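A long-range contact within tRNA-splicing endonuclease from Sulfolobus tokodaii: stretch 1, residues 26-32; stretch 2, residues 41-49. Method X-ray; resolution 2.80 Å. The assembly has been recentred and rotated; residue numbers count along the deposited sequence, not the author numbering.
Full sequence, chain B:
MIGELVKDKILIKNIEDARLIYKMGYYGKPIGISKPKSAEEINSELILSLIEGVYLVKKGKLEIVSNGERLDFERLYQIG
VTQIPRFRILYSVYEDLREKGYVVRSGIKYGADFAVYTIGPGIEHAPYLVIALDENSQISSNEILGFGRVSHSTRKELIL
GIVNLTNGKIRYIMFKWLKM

Stretch 1 (26-32) YYGKPIG
Stretch 2 (41-49) EINSELILS

Two short strands, Lys-29 to Pro-30 and Leu-46 to Ser-49, run antiparallel, with Lys-29 opposite Ile-47 (CA to CA 5.2 Å) and Pro-30 opposite Leu-46 (CA to CA 4.4 Å). The Lys-29/Ile-47 pair is doubly hydrogen-bonded, Lys-29 N to Ile-47 O and Ile-47 N to Lys-29 O, both 2.9 Å; beyond it Ile-31 N reaches Glu-45 O at 3.3 Å. Pro-30, without an amide hydrogen, occupies the non-hydrogen-bonded site. Its C-gamma-exo ring shares a face with Leu-46 (chi1 t, chi2 m): CG lies 3.9 Å from Leu-46 CD2 and 3.5 Å from CD1 of Ile-42 (m, t). On the other face, Lys-29 extends t, t, t before turning m at chi4, and its NZ makes a weak 3.5 Å hydrogen bond to Pro-30 O. Ile-31 and Ile-47, both m, t, meet CD1 to CD1 at 3.5 Å; Ile-31 CD1 also lies 3.2 Å from CG of Glu-45, whose chi1 of 34° is off-well. Ser-44, chi1 p, points toward stretch 1 and donates from OG to Ile-31 O at 2.6 Å. Gly-28 (phi 60°, psi 176°) lets Leu-48 (m, t) bring CD2 within 3.1 Å of Gly-28 N; an ideal CB there would clash with Leu-46 CD1, Leu-48 CD2 and Ile-47 O.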

ATOM      1  N   TYR B  26     -23.683 -16.038  -2.957  1.00 32.64           N
ATOM      2  CA  TYR B  26     -23.767 -14.896  -2.054  1.00 30.64           C
ATOM      3  C   TYR B  26     -23.711 -13.554  -2.776  1.00 28.81           C
ATOM      4  O   TYR B  26     -22.801 -12.755  -2.567  1.00 26.42           O
ATOM      5  CB  TYR B  26     -22.652 -14.963  -1.005  1.00 26.83           C
ATOM      6  CG  TYR B  26     -22.672 -16.236  -0.188  1.00 39.19           C
ATOM      7  CD1 TYR B  26     -22.007 -17.381  -0.627  1.00 39.54           C
ATOM      8  CD2 TYR B  26     -23.368 -16.300   1.024  1.00 38.44           C
ATOM      9  CE1 TYR B  26     -22.025 -18.560   0.119  1.00 46.13           C
ATOM     10  CE2 TYR B  26     -23.397 -17.475   1.780  1.00 52.84           C
ATOM     11  CZ  TYR B  26     -22.719 -18.602   1.321  1.00 61.98           C
ATOM     12  OH  TYR B  26     -22.717 -19.761   2.069  1.00 74.53           O
ATOM     13  N   TYR B  27     -24.692 -13.321  -3.639  1.00 22.54           N
ATOM     14  CA  TYR B  27     -24.787 -12.071  -4.366  1.00  7.05           C
ATOM     15  C   TYR B  27     -25.885 -11.226  -3.719  1.00 14.86           C
ATOM     16  O   TYR B  27     -26.868 -11.762  -3.200  1.00 14.44           O
ATOM     17  CB  TYR B  27     -25.156 -12.316  -5.832  1.00 13.61           C
ATOM     18  CG  TYR B  27     -24.073 -12.962  -6.662  1.00 17.51           C
ATOM     19  CD1 TYR B  27     -23.905 -14.343  -6.673  1.00 19.44           C
ATOM     20  CD2 TYR B  27     -23.217 -12.189  -7.440  1.00 23.52           C
ATOM     21  CE1 TYR B  27     -22.913 -14.933  -7.444  1.00 20.02           C
ATOM     22  CE2 TYR B  27     -22.216 -12.769  -8.208  1.00 10.03           C
ATOM     23  CZ  TYR B  27     -22.072 -14.135  -8.208  1.00 22.45           C
ATOM     24  OH  TYR B  27     -21.081 -14.697  -8.975  1.00 26.13           O
ATOM     25  N   GLY B  28     -25.717  -9.909  -3.756  1.00  7.54           N
ATOM     26  CA  GLY B  28     -26.711  -9.019  -3.193  1.00 22.14           C
ATOM     27  C   GLY B  28     -26.993  -9.175  -1.711  1.00 26.70           C
ATOM     28  O   GLY B  28     -26.466 -10.067  -1.041  1.00 22.19           O
ATOM     29  N   LYS B  29     -27.846  -8.287  -1.209  1.00 23.20           N
ATOM     30  CA  LYS B  29     -28.239  -8.267   0.191  1.00 17.82           C
ATOM     31  C   LYS B  29     -29.753  -8.127   0.301  1.00 16.85           C
ATOM     32  O   LYS B  29     -30.357  -7.300  -0.372  1.00 22.33           O
ATOM     33  CB  LYS B  29     -27.560  -7.091   0.883  1.00 21.61           C
ATOM     34  CG  LYS B  29     -27.904  -6.928   2.354  1.00 48.96           C
ATOM     35  CD  LYS B  29     -27.189  -5.718   2.948  1.00 59.80           C
ATOM     36  CE  LYS B  29     -27.603  -5.478   4.392  1.00 69.30           C
ATOM     37  NZ  LYS B  29     -29.054  -5.160   4.517  1.00 65.23           N
ATOM     38  N   PRO B  30     -30.394  -8.960   1.127  1.00 32.39           N
ATOM     39  CA  PRO B  30     -31.847  -8.848   1.267  1.00 27.13           C
ATOM     40  C   PRO B  30     -32.172  -7.618   2.100  1.00 33.59           C
ATOM     41  O   PRO B  30     -31.386  -7.212   2.962  1.00 42.97           O
ATOM     42  CB  PRO B  30     -32.227 -10.144   1.973  1.00 27.17           C
ATOM     43  CG  PRO B  30     -31.171 -11.094   1.532  1.00 33.33           C
ATOM     44  CD  PRO B  30     -29.927 -10.249   1.659  1.00 34.49           C
ATOM     45  N   ILE B  31     -33.320  -7.015   1.810  1.00 28.32           N
ATOM     46  CA  ILE B  31     -33.794  -5.819   2.503  1.00 25.09           C
ATOM     47  C   ILE B  31     -34.224  -6.125   3.942  1.00 31.48           C
ATOM     48  O   ILE B  31     -35.091  -6.971   4.164  1.00 33.17           O
ATOM     49  CB  ILE B  31     -35.014  -5.222   1.764  1.00 28.07           C
ATOM     50  CG1 ILE B  31     -34.619  -4.832   0.337  1.00 27.06           C
ATOM     51  CG2 ILE B  31     -35.586  -4.046   2.552  1.00 14.64           C
ATOM     52  CD1 ILE B  31     -35.616  -3.893  -0.338  1.00 26.59           C
ATOM     53  N   GLY B  32     -33.626  -5.440   4.916  1.00 26.58           N
ATOM     54  CA  GLY B  32     -34.004  -5.668   6.303  1.00 34.16           C
ATOM     55  C   GLY B  32     -33.072  -6.578   7.081  1.00 40.96           C
ATOM     56  O   GLY B  32     -32.956  -6.447   8.301  1.00 38.47           O
ATOM     57  N   GLU B  41     -33.213 -18.220   4.733  1.00 38.75           N
ATOM     58  CA  GLU B  41     -33.805 -17.205   5.604  1.00 43.33           C
ATOM     59  C   GLU B  41     -34.099 -15.861   4.930  1.00 38.38           C
ATOM     60  O   GLU B  41     -34.314 -14.861   5.606  1.00 45.05           O
ATOM     61  CB  GLU B  41     -32.930 -17.001   6.857  1.00 29.58           C
ATOM     62  CG  GLU B  41     -31.431 -16.897   6.606  1.00 50.06           C
ATOM     63  CD  GLU B  41     -30.610 -16.997   7.894  1.00 58.40           C
ATOM     64  OE1 GLU B  41     -30.801 -16.150   8.796  1.00 44.08           O
ATOM     65  OE2 GLU B  41     -29.776 -17.929   7.999  1.00 44.84           O
ATOM     66  N   ILE B  42     -34.123 -15.846   3.600  1.00 29.27           N
ATOM     67  CA  ILE B  42     -34.403 -14.625   2.844  1.00 24.84           C
ATOM     68  C   ILE B  42     -35.889 -14.559   2.496  1.00 22.47           C
ATOM     69  O   ILE B  42     -36.429 -15.477   1.872  1.00 21.01           O
ATOM     70  CB  ILE B  42     -33.583 -14.563   1.511  1.00 29.13           C
ATOM     71  CG1 ILE B  42     -32.087 -14.449   1.816  1.00 15.44           C
ATOM     72  CG2 ILE B  42     -34.050 -13.375   0.658  1.00  8.69           C
ATOM     73  CD1 ILE B  42     -31.190 -14.446   0.577  1.00  9.27           C
ATOM     74  N   ASN B  43     -36.547 -13.473   2.892  1.00 28.62           N
ATOM     75  CA  ASN B  43     -37.972 -13.301   2.619  1.00 28.24           C
ATOM     76  C   ASN B  43     -38.271 -11.932   2.059  1.00 26.16           C
ATOM     77  O   ASN B  43     -39.425 -11.582   1.838  1.00 41.09           O
ATOM     78  CB  ASN B  43     -38.796 -13.491   3.886  1.00 26.29           C
ATOM     79  CG  ASN B  43     -38.745 -14.903   4.397  1.00 53.56           C
ATOM     80  OD1 ASN B  43     -37.779 -15.311   5.049  1.00 64.44           O
ATOM     81  ND2 ASN B  43     -39.783 -15.675   4.091  1.00 73.78           N
ATOM     82  N   SER B  44     -37.227 -11.149   1.845  1.00 34.30           N
ATOM     83  CA  SER B  44     -37.407  -9.819   1.304  1.00 25.10           C
ATOM     84  C   SER B  44     -36.629  -9.713   0.006  1.00 17.53           C
ATOM     85  O   SER B  44     -35.666 -10.442  -0.206  1.00 23.12           O
ATOM     86  CB  SER B  44     -36.926  -8.772   2.307  1.00 26.33           C
ATOM     87  OG  SER B  44     -35.571  -8.983   2.664  1.00 46.62           O
ATOM     88  N   GLU B  45     -37.068  -8.808  -0.859  1.00 22.67           N
ATOM     89  CA  GLU B  45     -36.437  -8.580  -2.151  1.00 25.78           C
ATOM     90  C   GLU B  45     -34.922  -8.502  -2.057  1.00 18.30           C
ATOM     91  O   GLU B  45     -34.373  -7.870  -1.171  1.00 31.05           O
ATOM     92  CB  GLU B  45     -36.991  -7.301  -2.789  1.00 27.38           C
ATOM     93  CG  GLU B  45     -37.355  -6.200  -1.817  1.00 44.89           C
ATOM     94  CD  GLU B  45     -38.787  -6.297  -1.338  1.00 50.80           C
ATOM     95  OE1 GLU B  45     -39.274  -5.343  -0.699  1.00 56.82           O
ATOM     96  OE2 GLU B  45     -39.431  -7.330  -1.604  1.00 69.35           O
ATOM     97  N   LEU B  46     -34.259  -9.168  -2.986  1.00 27.06           N
ATOM     98  CA  LEU B  46     -32.811  -9.195  -3.031  1.00 22.05           C
ATOM     99  C   LEU B  46     -32.348  -7.907  -3.694  1.00 23.56           C
ATOM    100  O   LEU B  46     -32.866  -7.518  -4.737  1.00 38.24           O
ATOM    101  CB  LEU B  46     -32.361 -10.421  -3.845  1.00 25.35           C
ATOM    102  CG  LEU B  46     -30.953 -11.025  -3.747  1.00 19.36           C
ATOM    103  CD1 LEU B  46     -29.995 -10.307  -4.663  1.00 26.38           C
ATOM    104  CD2 LEU B  46     -30.490 -10.975  -2.288  1.00 31.74           C
ATOM    105  N   ILE B  47     -31.390  -7.227  -3.082  1.00 22.72           N
ATOM    106  CA  ILE B  47     -30.872  -6.004  -3.672  1.00 20.08           C
ATOM    107  C   ILE B  47     -29.438  -6.162  -4.169  1.00 18.73           C
ATOM    108  O   ILE B  47     -28.528  -6.459  -3.404  1.00 22.81           O
ATOM    109  CB  ILE B  47     -30.977  -4.832  -2.685  1.00 21.72           C
ATOM    110  CG1 ILE B  47     -32.438  -4.370  -2.641  1.00 18.01           C
ATOM    111  CG2 ILE B  47     -30.069  -3.683  -3.114  1.00  7.52           C
ATOM    112  CD1 ILE B  47     -32.657  -3.040  -1.990  1.00 25.59           C
ATOM    113  N   LEU B  48     -29.252  -5.975  -5.470  1.00 22.01           N
ATOM    114  CA  LEU B  48     -27.943  -6.098  -6.094  1.00 20.59           C
ATOM    115  C   LEU B  48     -27.402  -4.742  -6.489  1.00 17.69           C
ATOM    116  O   LEU B  48     -28.144  -3.875  -6.930  1.00 17.06           O
ATOM    117  CB  LEU B  48     -28.022  -6.969  -7.353  1.00 25.44           C
ATOM    118  CG  LEU B  48     -28.319  -8.469  -7.243  1.00 30.92           C
ATOM    119  CD1 LEU B  48     -28.380  -9.065  -8.656  1.00 17.32           C
ATOM    120  CD2 LEU B  48     -27.241  -9.169  -6.394  1.00 13.71           C
ATOM    121  N   SER B  49     -26.096  -4.569  -6.337  1.00 20.82           N
ATOM    122  CA  SER B  49     -25.444  -3.328  -6.710  1.00 15.51           C
ATOM    123  C   SER B  49     -25.162  -3.412  -8.203  1.00 22.51           C
ATOM    124  O   SER B  49     -25.154  -4.512  -8.771  1.00 21.47           O
ATOM    125  CB  SER B  49     -24.132  -3.178  -5.949  1.00  6.01           C
ATOM    126  OG  SER B  49     -23.225  -4.218  -6.268  1.00 22.28           O
TER